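PDB 2QZQ: axin interactor, dorsalization-associated protein from Danio rerio, which inhibits axin-mediated JNK activation by binding axin and disrupting its homodimerization, and so acts as a ventralizing factor in the embryo. Local coordinates for residues G1-R6 against P50-P55; P11-L16 against L77-K82. One frame throughout, in Å; residues are numbered along the deposited sequence.

Contact 1: residues G1-R6 against P50-P55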
ATOM      1  N   GLY A   1      10.977   5.062   8.557  1.00 28.40           N
ATOM      2  CA  GLY A   1      10.522   4.846   7.141  1.00 27.61           C
ATOM      3  C   GLY A   1      11.686   4.473   6.224  1.00 28.26           C
ATOM      4  O   GLY A   1      12.866   4.670   6.574  1.00 27.76           O
ATOM      5  N   SER A   2      11.359   3.907   5.056  1.00 26.89           N
ATOM      6  CA  SER A   2      12.349   3.503   4.072  1.00 25.81           C
ATOM      7  C   SER A   2      11.868   3.806   2.641  1.00 25.67           C
ATOM      8  O   SER A   2      12.077   3.004   1.742  1.00 24.44           O
ATOM      9  CB  SER A   2      12.710   2.026   4.233  1.00 26.04           C
ATOM     10  OG  SER A   2      11.569   1.175   4.118  1.00 25.59           O
ATOM     11  N   LEU A   3      11.231   4.963   2.467  1.00 25.53           N
ATOM     12  CA  LEU A   3      10.676   5.381   1.179  1.00 26.77           C
ATOM     13  C   LEU A   3      11.829   5.859   0.321  1.00 27.46           C
ATOM     14  O   LEU A   3      12.688   6.606   0.795  1.00 27.43           O
ATOM     15  CB  LEU A   3       9.642   6.489   1.330  1.00 25.83           C
ATOM     16  CG  LEU A   3       8.322   6.184   2.060  1.00 26.12           C
ATOM     17  CD1 LEU A   3       7.380   7.356   1.923  1.00 23.23           C
ATOM     18  CD2 LEU A   3       7.621   4.884   1.571  1.00 22.74           C
ATOM     19  N   LEU A   4      11.854   5.402  -0.926  1.00 27.52           N
ATOM     20  CA  LEU A   4      12.996   5.625  -1.792  1.00 27.06           C
ATOM     21  C   LEU A   4      12.691   6.758  -2.767  1.00 27.77           C
ATOM     22  O   LEU A   4      11.530   7.027  -3.063  1.00 27.21           O
ATOM     23  CB  LEU A   4      13.330   4.333  -2.518  1.00 26.44           C
ATOM     24  CG  LEU A   4      13.956   3.201  -1.711  1.00 26.11           C
ATOM     25  CD1 LEU A   4      13.826   1.909  -2.475  1.00 25.53           C
ATOM     26  CD2 LEU A   4      15.426   3.492  -1.397  1.00 28.79           C
ATOM     27  N   PRO A   5      13.740   7.437  -3.269  1.00 28.65           N
ATOM     28  CA  PRO A   5      13.492   8.532  -4.205  1.00 28.90           C
ATOM     29  C   PRO A   5      12.934   7.963  -5.514  1.00 28.39           C
ATOM     30  O   PRO A   5      13.164   6.788  -5.819  1.00 27.59           O
ATOM     31  CB  PRO A   5      14.890   9.135  -4.461  1.00 29.21           C
ATOM     32  CG  PRO A   5      15.855   8.408  -3.558  1.00 29.83           C
ATOM     33  CD  PRO A   5      15.173   7.171  -3.037  1.00 28.84           C
ATOM     34  N   ARG A   6      12.206   8.794  -6.252  1.00 29.43           N
ATOM     35  CA  ARG A   6      11.801   8.494  -7.631  1.00 29.99           C
ATOM     36  C   ARG A   6      13.017   8.051  -8.474  1.00 30.29           C
ATOM     37  O   ARG A   6      14.102   8.648  -8.386  1.00 30.34           O
ATOM     38  CB  ARG A   6      11.118   9.722  -8.247  1.00 30.14           C
ATOM     39  CG  ARG A   6      10.408   9.474  -9.594  1.00 30.82           C
ATOM     40  CD  ARG A   6       9.578  10.679 -10.023  1.00 30.59           C
ATOM     41  NE  ARG A   6       8.636  11.069  -8.979  1.00 32.85           N
ATOM     42  CZ  ARG A   6       7.972  12.220  -8.929  1.00 33.33           C
ATOM     43  NH1 ARG A   6       8.138  13.133  -9.880  1.00 36.20           N
ATOM     44  NH2 ARG A   6       7.131  12.458  -7.924  1.00 32.57           N
ATOM     45  N   PRO A  50      12.523  -3.471  -4.177  1.00 26.82           N
ATOM     46  CA  PRO A  50      12.738  -3.289  -2.733  1.00 26.85           C
ATOM     47  C   PRO A  50      11.452  -2.844  -2.050  1.00 26.45           C
ATOM     48  O   PRO A  50      10.704  -2.021  -2.596  1.00 26.33           O
ATOM     49  CB  PRO A  50      13.789  -2.177  -2.652  1.00 27.02           C
ATOM     50  CG  PRO A  50      13.782  -1.525  -3.994  1.00 27.91           C
ATOM     51  CD  PRO A  50      13.361  -2.562  -4.980  1.00 26.93           C
ATOM     52  N   VAL A  51      11.230  -3.400  -0.866  1.00 25.65           N
ATOM     53  CA  VAL A  51      10.066  -3.127  -0.038  1.00 25.69           C
ATOM     54  C   VAL A  51      10.296  -1.753   0.563  1.00 25.40           C
ATOM     55  O   VAL A  51      11.441  -1.413   0.875  1.00 26.69           O
ATOM     56  CB  VAL A  51       9.919  -4.249   1.028  1.00 25.57           C
ATOM     57  CG1 VAL A  51       8.713  -4.034   1.889  1.00 25.43           C
ATOM     58  CG2 VAL A  51       9.794  -5.613   0.329  1.00 26.07           C
ATOM     59  N   GLN A  52       9.241  -0.951   0.688  1.00 23.76           N
ATOM     60  CA  GLN A  52       9.333   0.385   1.258  1.00 23.38           C
ATOM     61  C   GLN A  52       8.318   0.619   2.383  1.00 23.58           C
ATOM     62  O   GLN A  52       7.126   0.343   2.210  1.00 23.39           O
ATOM     63  CB  GLN A  52       9.091   1.443   0.194  1.00 23.48           C
ATOM     64  CG  GLN A  52      10.048   1.434  -1.010  1.00 23.53           C
ATOM     65  CD  GLN A  52       9.628   2.453  -2.026  1.00 23.20           C
ATOM     66  OE1 GLN A  52       9.882   3.644  -1.855  1.00 26.43           O
ATOM     67  NE2 GLN A  52       8.940   2.005  -3.080  1.00 20.31           N
ATOM     68  N   ASP A  53       8.789   1.147   3.519  1.00 23.12           N
ATOM     69  CA  ASP A  53       7.907   1.480   4.649  1.00 22.43           C
ATOM     70  C   ASP A  53       7.623   2.961   4.706  1.00 21.96           C
ATOM     71  O   ASP A  53       8.557   3.775   4.662  1.00 23.34           O
ATOM     72  CB  ASP A  53       8.540   1.064   5.987  1.00 22.16           C
ATOM     73  CG  ASP A  53       8.586  -0.421   6.191  1.00 24.19           C
ATOM     74  OD1 ASP A  53       7.997  -1.201   5.391  1.00 22.46           O
ATOM     75  OD2 ASP A  53       9.214  -0.833   7.195  1.00 23.81           O
ATOM     76  N   THR A  54       6.360   3.347   4.841  1.00 21.03           N
ATOM     77  CA  THR A  54       6.093   4.747   5.141  1.00 20.00           C
ATOM     78  C   THR A  54       6.666   5.044   6.535  1.00 21.35           C
ATOM     79  O   THR A  54       6.886   4.112   7.342  1.00 19.93           O
ATOM     80  CB  THR A  54       4.600   5.174   5.127  1.00 20.12           C
ATOM     81  OG1 THR A  54       3.920   4.655   6.282  1.00 18.45           O
ATOM     82  CG2 THR A  54       3.853   4.772   3.804  1.00 17.30           C
ATOM     83  N   PRO A  55       6.943   6.331   6.805  1.00 21.70           N
ATOM     84  CA  PRO A  55       7.104   6.723   8.203  1.00 21.82           C
ATOM     85  C   PRO A  55       5.808   6.443   8.944  1.00 22.11           C
ATOM     86  O   PRO A  55       4.741   6.276   8.317  1.00 22.02           O
ATOM     87  CB  PRO A  55       7.281   8.236   8.138  1.00 21.96           C
ATOM     88  CG  PRO A  55       7.726   8.535   6.723  1.00 22.75           C
ATOM     89  CD  PRO A  55       7.126   7.455   5.864  1.00 21.86           C
TER
HETATM   90  O   HOH W   1      13.205   0.739   0.753  1.00 22.61           O
HETATM   91  O   HOH W   2       9.068   6.209  -2.275  1.00 23.66           O
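Ser2 and Asp53 are joined by two hydrogen bonds that lay the N-terminal segment 1-6 against strand 52-53, an outermost strand of the antiparallel sheet in the C-terminal C2-type domain of the protein. The segment itself has no regular strand, and the directions of 1-4 and 50-55 differ by 135°. Ser2 N donates to Asp53 O at 2.8 Å. The return bond comes from Asp53 N to the hydroxyl Ser2 OG, which a chi1 of 58° sets between the backbone N and the carbonyl carbon. The carboxylate of Asp53 turns elsewhere, with OD1 bonded to Thr37 on strand 34-41.

Water 1 extends this pairing by donating to both Ser2 O and Val51 O.

The two leucines add van der Waals contact: Leu3 CD1 meets Pro55 CD at 4.0 Å, while CD2 of Leu3 rests 3.4 Å from the carbonyl oxygen Asp53 O. Leu3 also packs on Val69 and Val71 of strand 64-72. Leu4 CD1 meets Pro50 CG at 3.8 Å, the two side chains crossing at about a right angle.

The amide of Gln52 grips at both ends: NE2 bonds to Glu72 O, whereas Gln52 OE1 accepts a bond from Leu4 N at 2.8 Å, the donor lying 22° from the plane of the amide carbonyl. OE1 also accepts a bond from water 2, which donates as well to Leu4 O at 2.7 Å.

Contact 2: residues P11-L16 against L77-K82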
ATOM      1  N   PRO A  11      13.589   7.693 -21.270  1.00 26.98           N
ATOM      2  CA  PRO A  11      12.744   8.054 -22.413  1.00 25.83           C
ATOM      3  C   PRO A  11      11.775   6.938 -22.821  1.00 24.44           C
ATOM      4  O   PRO A  11      12.162   5.767 -22.913  1.00 24.05           O
ATOM      5  CB  PRO A  11      13.767   8.364 -23.523  1.00 25.93           C
ATOM      6  CG  PRO A  11      15.017   8.823 -22.744  1.00 25.77           C
ATOM      7  CD  PRO A  11      15.032   7.936 -21.527  1.00 26.63           C
ATOM      8  N   GLY A  12      10.520   7.323 -23.059  1.00 25.04           N
ATOM      9  CA  GLY A  12       9.477   6.401 -23.529  1.00 25.53           C
ATOM     10  C   GLY A  12       8.906   5.462 -22.477  1.00 26.53           C
ATOM     11  O   GLY A  12       8.095   4.578 -22.792  1.00 26.65           O
HETATM   12  N   MSE A  13       9.327   5.654 -21.228  1.00 26.74           N
HETATM   13  CA  MSE A  13       8.898   4.796 -20.112  1.00 27.41           C
HETATM   14  C   MSE A  13       8.154   5.625 -19.063  1.00 26.60           C
HETATM   15  O   MSE A  13       8.209   6.859 -19.060  1.00 27.13           O
HETATM   16  CB  MSE A  13      10.091   4.073 -19.463  1.00 28.52           C
HETATM   17  CG  MSE A  13      11.022   3.350 -20.396  1.00 30.47           C
HETATM   18 SE   MSE A  13      10.321   1.721 -21.163  1.00 41.41          SE
HETATM   19  CE  MSE A  13      11.752   1.355 -22.572  1.00 33.71           C
ATOM     20  N   THR A  14       7.465   4.937 -18.161  1.00 25.78           N
ATOM     21  CA  THR A  14       6.530   5.608 -17.250  1.00 24.88           C
ATOM     22  C   THR A  14       6.837   5.231 -15.799  1.00 23.88           C
ATOM     23  O   THR A  14       7.095   4.074 -15.509  1.00 23.45           O
ATOM     24  CB  THR A  14       5.068   5.212 -17.561  1.00 24.90           C
ATOM     25  OG1 THR A  14       4.825   5.312 -18.982  1.00 24.92           O
ATOM     26  CG2 THR A  14       4.109   6.114 -16.797  1.00 23.50           C
ATOM     27  N   LEU A  15       6.811   6.225 -14.921  1.00 23.91           N
ATOM     28  CA  LEU A  15       7.018   6.007 -13.482  1.00 23.94           C
ATOM     29  C   LEU A  15       5.762   6.363 -12.712  1.00 23.76           C
ATOM     30  O   LEU A  15       5.066   7.344 -13.025  1.00 24.33           O
ATOM     31  CB  LEU A  15       8.212   6.819 -12.956  1.00 23.60           C
ATOM     32  CG  LEU A  15       9.611   6.376 -13.381  1.00 24.24           C
ATOM     33  CD1 LEU A  15      10.619   7.485 -13.008  1.00 24.57           C
ATOM     34  CD2 LEU A  15      10.031   5.002 -12.801  1.00 21.79           C
ATOM     35  N   LEU A  16       5.478   5.557 -11.690  1.00 23.38           N
ATOM     36  CA  LEU A  16       4.257   5.723 -10.933  1.00 22.07           C
ATOM     37  C   LEU A  16       4.569   6.216  -9.531  1.00 21.78           C
ATOM     38  O   LEU A  16       5.469   5.691  -8.871  1.00 21.27           O
ATOM     39  CB  LEU A  16       3.478   4.395 -10.893  1.00 22.38           C
ATOM     40  CG  LEU A  16       2.223   4.289 -10.000  1.00 21.97           C
ATOM     41  CD1 LEU A  16       1.085   5.161 -10.500  1.00 23.43           C
ATOM     42  CD2 LEU A  16       1.792   2.844  -9.861  1.00 21.08           C
ATOM     43  N   LEU A  77       7.030   1.283 -15.346  1.00 24.09           N
ATOM     44  CA  LEU A  77       5.833   0.431 -15.500  1.00 23.93           C
ATOM     45  C   LEU A  77       5.926  -0.595 -16.625  1.00 24.15           C
ATOM     46  O   LEU A  77       5.525  -1.735 -16.443  1.00 23.85           O
ATOM     47  CB  LEU A  77       4.562   1.278 -15.654  1.00 23.88           C
ATOM     48  CG  LEU A  77       4.152   2.174 -14.489  1.00 25.03           C
ATOM     49  CD1 LEU A  77       2.856   2.911 -14.802  1.00 21.93           C
ATOM     50  CD2 LEU A  77       4.058   1.363 -13.175  1.00 23.07           C
ATOM     51  N   GLU A  78       6.486  -0.198 -17.773  1.00 24.64           N
ATOM     52  CA  GLU A  78       6.586  -1.075 -18.951  1.00 24.80           C
ATOM     53  C   GLU A  78       7.498  -2.285 -18.734  1.00 25.27           C
ATOM     54  O   GLU A  78       7.460  -3.260 -19.507  1.00 24.59           O
ATOM     55  CB  GLU A  78       7.019  -0.260 -20.190  1.00 25.23           C
ATOM     56  CG  GLU A  78       6.022   0.835 -20.604  1.00 25.07           C
ATOM     57  CD  GLU A  78       6.205   2.135 -19.848  1.00 25.17           C
ATOM     58  OE1 GLU A  78       7.083   2.180 -18.969  1.00 27.73           O
ATOM     59  OE2 GLU A  78       5.495   3.125 -20.129  1.00 25.32           O
ATOM     60  N   LYS A  79       8.285  -2.243 -17.655  1.00 25.70           N
ATOM     61  CA  LYS A  79       9.217  -3.326 -17.314  1.00 26.67           C
ATOM     62  C   LYS A  79       8.686  -4.309 -16.272  1.00 26.29           C
ATOM     63  O   LYS A  79       9.324  -5.351 -15.987  1.00 26.74           O
ATOM     64  CB  LYS A  79      10.549  -2.745 -16.850  1.00 26.97           C
ATOM     65  CG  LYS A  79      11.299  -2.004 -17.931  1.00 29.37           C
ATOM     66  CD  LYS A  79      12.514  -1.318 -17.350  1.00 33.61           C
ATOM     67  CE  LYS A  79      13.132  -0.332 -18.322  1.00 34.80           C
ATOM     68  NZ  LYS A  79      14.045   0.567 -17.580  1.00 37.30           N
ATOM     69  N   LEU A  80       7.524  -3.985 -15.704  1.00 26.21           N
ATOM     70  CA  LEU A  80       6.826  -4.891 -14.796  1.00 25.94           C
ATOM     71  C   LEU A  80       6.124  -6.013 -15.567  1.00 27.02           C
ATOM     72  O   LEU A  80       5.526  -5.762 -16.636  1.00 27.18           O
ATOM     73  CB  LEU A  80       5.850  -4.108 -13.885  1.00 25.48           C
ATOM     74  CG  LEU A  80       6.510  -3.272 -12.770  1.00 23.52           C
ATOM     75  CD1 LEU A  80       5.554  -2.254 -12.187  1.00 21.92           C
ATOM     76  CD2 LEU A  80       7.110  -4.150 -11.640  1.00 21.26           C
ATOM     77  N   PRO A  81       6.211  -7.253 -15.050  1.00 27.26           N
ATOM     78  CA  PRO A  81       5.557  -8.395 -15.700  1.00 28.21           C
ATOM     79  C   PRO A  81       4.038  -8.327 -15.532  1.00 29.26           C
ATOM     80  O   PRO A  81       3.553  -7.719 -14.570  1.00 28.98           O
ATOM     81  CB  PRO A  81       6.150  -9.612 -14.971  1.00 28.48           C
ATOM     82  CG  PRO A  81       6.578  -9.108 -13.627  1.00 27.25           C
ATOM     83  CD  PRO A  81       6.934  -7.641 -13.816  1.00 27.11           C
ATOM     84  N   LYS A  82       3.289  -8.921 -16.471  1.00 29.85           N
ATOM     85  CA  LYS A  82       1.828  -8.763 -16.498  1.00 30.96           C
ATOM     86  C   LYS A  82       1.055  -9.180 -15.223  1.00 30.57           C
ATOM     87  O   LYS A  82       0.019  -8.569 -14.887  1.00 31.99           O
ATOM     88  CB  LYS A  82       1.227  -9.403 -17.760  1.00 31.97           C
ATOM     89  CG  LYS A  82       1.391  -8.507 -18.867  1.00 35.68           C
TER
HETATM   90  O   HOH W   3       5.342   4.181 -22.737  1.00 36.50           O
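Gly12 reaches Glu78 through water 3, which donates to Gly12 O and to Glu78 OE2, both at 2.8 Å. The residue has a positive phi of 76°, a backbone conformation that favours glycine.

Met13, present as selenomethionine, comes next and crosses the glutamate at a slant. Its CA is 3.4 Å from Glu78 OE1, and Met13 SE is 4.0 Å from Glu78 CB. Lys79 passes nearby, but its NZ forms a salt bridge with Glu10.

Thr14 carries most of the polar contact, because the Glu78 carboxylate clasps it with both oxygens. OE1 accepts Thr14 N with an N-H...O angle of 144°, a bent bond, while Glu78 OE2 accepts a hydrogen bond from the hydroxyl Thr14 OG1 at 2.6 Å. Each oxygen uses its syn lone pair, so the two donors approach from the inner side of the carboxylate. The bend of Glu78 at chi2, 85°, swings CD back toward the threonine. Thr14 O in turn accepts Leu77 N at 2.8 Å. On the apolar side, Thr14 CG2 touches Leu77 CD1, its methyl being anti to the backbone N.

These bonds tie the residue just before strand 15-24 of the C2-type domain to the 3-10 turn 77-79, which lies in the connection from strand 64-72 to strand 85-94. Strand 64-72 is the neighbour of 15-24 in the antiparallel sheet.

At Leu16 the contact becomes purely apolar: CB lies 3.8 Å from Leu77 CD2, and Leu150 of strand 144-151 packs against both leucines. The backbone of Leu16 pairs with that of Ile73, just past the end of strand 64-72.

In the fold
The centres of contacts 1 and 2 lie about 19 Å apart, and both reach the same antiparallel sheet of the C2-type domain. Their segments alternate along the chain, in the order 1-6, 11-16, 50-55, 77-82. The N-terminal region that leads into strand 15-24 is fastened first to strand 52-53, by contact 1, and then to the turn beyond strand 64-72, by contact 2. The two sites touch directly, with Arg6 CG 4.0 Å from Leu15 CD1, and Arg6 also forms a salt bridge with Glu72 of strand 64-72. Segments 1-6, 11-16 and 50-55 are probably part of the axin-binding region; segment 77-82 follows it.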